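Local coordinates for protein acinetobacter secreted protease CpaA (Acinetobacter nosocomialis M2, PDB 6O38) that is a secreted zinc-dependent metalloprotease, probably exported by a type II secretion system with the help of its chaperone CpaB, at residues D153-F161 with F175-P186. Numbering follows the deposited sequence.
Sequences DIDKTNLLF and FKYYSALGKWVP
Trp184 is held through both its backbone N and its backbone O by the loop that carries Asn158 and Leu160. Its N donates to Asn158 O at 2.8 Å, nearly straight (166° at the hydrogen), and its O accepts from Leu160 N at 3.0 Å, the donor tilted from the carbonyl plane. Leu159 lies between these two bonds, its CA 4.8 Å from that of Trp184, so a loop and a strand edge meet in a single beta bridge.

The side chains sort themselves around this bridge. The amide of Asn158 runs alongside the Trp184 indole, pointing the same way, and brings ND2 to the ring edge, 3.6 Å from CD1, with the two planes 71° apart. Both polar ends are satisfied by the same neighbouring loop: ND2 bonds to Leu132 O and Ser134 OG, and the indole NE1 to Pro133 O. Leu159 CD2 lies 3.8 Å from Trp184 CB and also approaches the Phe175 ring, whose CE2 lies 3.8 Å from Ile154 CD1, the Ile154 and Phe175 side chains coming toward each other from opposite directions. Leu160, with CG anti to its backbone N (chi1 180°), divides its methyls: CD1 meets Leu181 CD1, and CD2 lies beside Val185 CG1. Over the loop backbone, Lys183 bends at chi2 and chi4 and sets NZ 3.3 Å from Leu159 O, above the carbonyl plane, with a weaker bond to Thr157 O.

Further out, the loop is shaped by an Asx turn, Asp155 OD1 accepting from Thr157 N; the same oxygen also takes the Thr157 hydroxyl. A type I turn runs from Lys156 to Leu159. On the other side, a G1 bulge opposite Tyr178 shapes the hairpin. The whole illustrates how the loop after strand 152-154 can close against the hairpin of strands 172-178 and 183-195, consistent with a StcE-type beta-sandwich domain.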
# COMPACT_ATOMS: atom_id res chain seq x y z
N ASP A 153 -1.03 -26.68 18.45
CA ASP A 153 -0.36 -25.46 18.04
C ASP A 153 0.81 -25.80 17.12
O ASP A 153 1.18 -26.96 16.95
CB ASP A 153 0.11 -24.64 19.25
CG ASP A 153 0.87 -25.48 20.26
OD1 ASP A 153 1.29 -26.61 19.92
OD2 ASP A 153 1.05 -25.01 21.41
N ILE A 154 1.38 -24.75 16.53
CA ILE A 154 2.47 -24.87 15.57
C ILE A 154 3.76 -24.43 16.25
O ILE A 154 3.79 -23.41 16.95
CB ILE A 154 2.21 -24.02 14.31
CG1 ILE A 154 0.90 -24.45 13.65
CG2 ILE A 154 3.36 -24.13 13.33
CD1 ILE A 154 0.48 -23.57 12.49
N ASP A 155 4.83 -25.20 16.05
CA ASP A 155 6.15 -24.80 16.53
C ASP A 155 6.54 -23.47 15.90
O ASP A 155 6.37 -23.25 14.70
CB ASP A 155 7.19 -25.88 16.20
CG ASP A 155 8.53 -25.64 16.88
OD1 ASP A 155 9.02 -24.49 16.88
OD2 ASP A 155 9.10 -26.60 17.43
N LYS A 156 7.07 -22.57 16.73
CA LYS A 156 7.30 -21.19 16.35
C LYS A 156 8.74 -20.91 15.92
O LYS A 156 9.05 -19.76 15.58
CB LYS A 156 6.92 -20.26 17.50
CG LYS A 156 5.54 -20.55 18.08
CD LYS A 156 5.07 -19.43 18.99
CE LYS A 156 4.05 -19.92 20.00
NZ LYS A 156 3.72 -18.87 21.01
N THR A 157 9.61 -21.92 15.95
CA THR A 157 11.03 -21.69 15.68
C THR A 157 11.25 -21.08 14.30
O THR A 157 11.95 -20.07 14.15
CB THR A 157 11.81 -23.00 15.82
OG1 THR A 157 11.71 -23.47 17.16
CG2 THR A 157 13.28 -22.78 15.47
N ASN A 158 10.66 -21.68 13.26
CA ASN A 158 10.85 -21.23 11.89
C ASN A 158 9.72 -20.34 11.39
O ASN A 158 9.56 -20.18 10.18
CB ASN A 158 11.03 -22.44 10.96
CG ASN A 158 9.88 -23.42 11.04
OD1 ASN A 158 8.90 -23.19 11.75
ND2 ASN A 158 9.98 -24.52 10.31
N LEU A 159 8.93 -19.77 12.30
CA LEU A 159 7.91 -18.81 11.93
C LEU A 159 8.46 -17.40 12.04
O LEU A 159 9.35 -17.12 12.86
CB LEU A 159 6.68 -18.97 12.82
CG LEU A 159 6.07 -20.37 12.87
CD1 LEU A 159 4.80 -20.38 13.70
CD2 LEU A 159 5.79 -20.88 11.46
N LEU A 160 7.95 -16.51 11.19
CA LEU A 160 8.44 -15.13 11.17
C LEU A 160 8.28 -14.46 12.53
O LEU A 160 9.20 -13.78 13.00
CB LEU A 160 7.70 -14.33 10.09
CG LEU A 160 8.11 -12.86 9.96
CD1 LEU A 160 9.52 -12.74 9.41
CD2 LEU A 160 7.12 -12.11 9.08
N PHE A 161 7.14 -14.65 13.18
CA PHE A 161 6.90 -14.13 14.51
C PHE A 161 6.25 -15.21 15.38
O PHE A 161 5.45 -16.00 14.88
CB PHE A 161 5.99 -12.89 14.47
CG PHE A 161 6.66 -11.67 13.90
CD1 PHE A 161 7.58 -10.96 14.65
CD2 PHE A 161 6.36 -11.24 12.62
CE1 PHE A 161 8.20 -9.84 14.13
CE2 PHE A 161 6.98 -10.12 12.10
CZ PHE A 161 7.90 -9.41 12.85
N PHE A 175 0.57 -20.25 5.27
CA PHE A 175 1.95 -19.81 5.37
C PHE A 175 2.64 -19.98 4.02
O PHE A 175 2.34 -20.90 3.26
CB PHE A 175 2.73 -20.61 6.43
CG PHE A 175 2.23 -20.40 7.83
CD1 PHE A 175 2.70 -19.35 8.59
CD2 PHE A 175 1.32 -21.28 8.38
CE1 PHE A 175 2.25 -19.16 9.89
CE2 PHE A 175 0.87 -21.10 9.68
CZ PHE A 175 1.33 -20.04 10.43
N LYS A 176 3.58 -19.07 3.74
CA LYS A 176 4.45 -19.19 2.58
C LYS A 176 5.89 -19.06 3.05
O LYS A 176 6.22 -18.16 3.83
CB LYS A 176 4.14 -18.12 1.52
CG LYS A 176 4.91 -18.29 0.23
CD LYS A 176 4.26 -17.53 -0.92
CE LYS A 176 4.40 -16.03 -0.75
NZ LYS A 176 3.95 -15.29 -1.96
N TYR A 177 6.75 -19.96 2.58
CA TYR A 177 8.14 -20.01 3.01
C TYR A 177 8.99 -19.08 2.16
O TYR A 177 8.95 -19.14 0.93
CB TYR A 177 8.67 -21.44 2.93
CG TYR A 177 10.05 -21.62 3.52
CD1 TYR A 177 10.24 -21.72 4.89
CD2 TYR A 177 11.18 -21.68 2.70
CE1 TYR A 177 11.50 -21.88 5.44
CE2 TYR A 177 12.44 -21.84 3.24
CZ TYR A 177 12.60 -21.94 4.60
OH TYR A 177 13.85 -22.09 5.14
N TYR A 178 9.76 -18.23 2.83
CA TYR A 178 10.69 -17.31 2.17
C TYR A 178 12.11 -17.77 2.48
O TYR A 178 12.56 -17.67 3.63
CB TYR A 178 10.47 -15.87 2.64
CG TYR A 178 9.23 -15.22 2.08
CD1 TYR A 178 7.96 -15.62 2.48
CD2 TYR A 178 9.32 -14.18 1.16
CE1 TYR A 178 6.82 -15.02 1.97
CE2 TYR A 178 8.19 -13.57 0.65
CZ TYR A 178 6.94 -14.00 1.06
OH TYR A 178 5.81 -13.39 0.55
N SER A 179 12.81 -18.28 1.46
CA SER A 179 14.18 -18.75 1.67
C SER A 179 15.12 -17.59 1.97
O SER A 179 16.17 -17.79 2.60
CB SER A 179 14.66 -19.54 0.46
OG SER A 179 14.40 -18.83 -0.74
N ALA A 180 14.79 -16.38 1.51
CA ALA A 180 15.59 -15.21 1.87
C ALA A 180 15.55 -14.94 3.37
O ALA A 180 16.49 -14.36 3.92
CB ALA A 180 15.11 -13.99 1.09
N LEU A 181 14.47 -15.34 4.04
CA LEU A 181 14.34 -15.21 5.48
C LEU A 181 14.52 -16.52 6.23
O LEU A 181 14.73 -16.49 7.44
CB LEU A 181 12.97 -14.62 5.85
CG LEU A 181 12.66 -13.18 5.42
CD1 LEU A 181 11.22 -12.83 5.76
CD2 LEU A 181 13.62 -12.21 6.09
N GLY A 182 14.44 -17.65 5.54
CA GLY A 182 14.40 -18.94 6.21
C GLY A 182 13.26 -19.05 7.20
O GLY A 182 13.42 -19.67 8.26
N LYS A 183 12.11 -18.46 6.88
CA LYS A 183 10.98 -18.38 7.79
C LYS A 183 9.69 -18.62 7.03
O LYS A 183 9.56 -18.21 5.87
CB LYS A 183 10.93 -17.02 8.50
CG LYS A 183 12.05 -16.77 9.48
CD LYS A 183 12.03 -17.79 10.61
CE LYS A 183 13.14 -17.53 11.61
NZ LYS A 183 12.61 -16.91 12.86
N TRP A 184 8.74 -19.27 7.69
CA TRP A 184 7.37 -19.34 7.19
C TRP A 184 6.66 -18.04 7.54
O TRP A 184 6.60 -17.65 8.71
CB TRP A 184 6.64 -20.54 7.78
CG TRP A 184 7.14 -21.86 7.29
CD1 TRP A 184 8.12 -22.63 7.86
CD2 TRP A 184 6.69 -22.57 6.14
NE1 TRP A 184 8.30 -23.77 7.13
CE2 TRP A 184 7.44 -23.76 6.06
CE3 TRP A 184 5.73 -22.32 5.15
CZ2 TRP A 184 7.26 -24.70 5.05
CZ3 TRP A 184 5.55 -23.25 4.15
CH2 TRP A 184 6.31 -24.43 4.10
N VAL A 185 6.12 -17.36 6.54
CA VAL A 185 5.51 -16.05 6.69
C VAL A 185 4.00 -16.20 6.54
O VAL A 185 3.54 -16.80 5.56
CB VAL A 185 6.05 -15.04 5.66
CG1 VAL A 185 5.30 -13.73 5.75
CG2 VAL A 185 7.54 -14.82 5.88
N PRO A 186 3.20 -15.70 7.48
CA PRO A 186 1.74 -15.81 7.35
C PRO A 186 1.23 -14.95 6.20
O PRO A 186 1.54 -13.76 6.11
CB PRO A 186 1.22 -15.31 8.71
CG PRO A 186 2.41 -15.25 9.61
CD PRO A 186 3.61 -15.05 8.74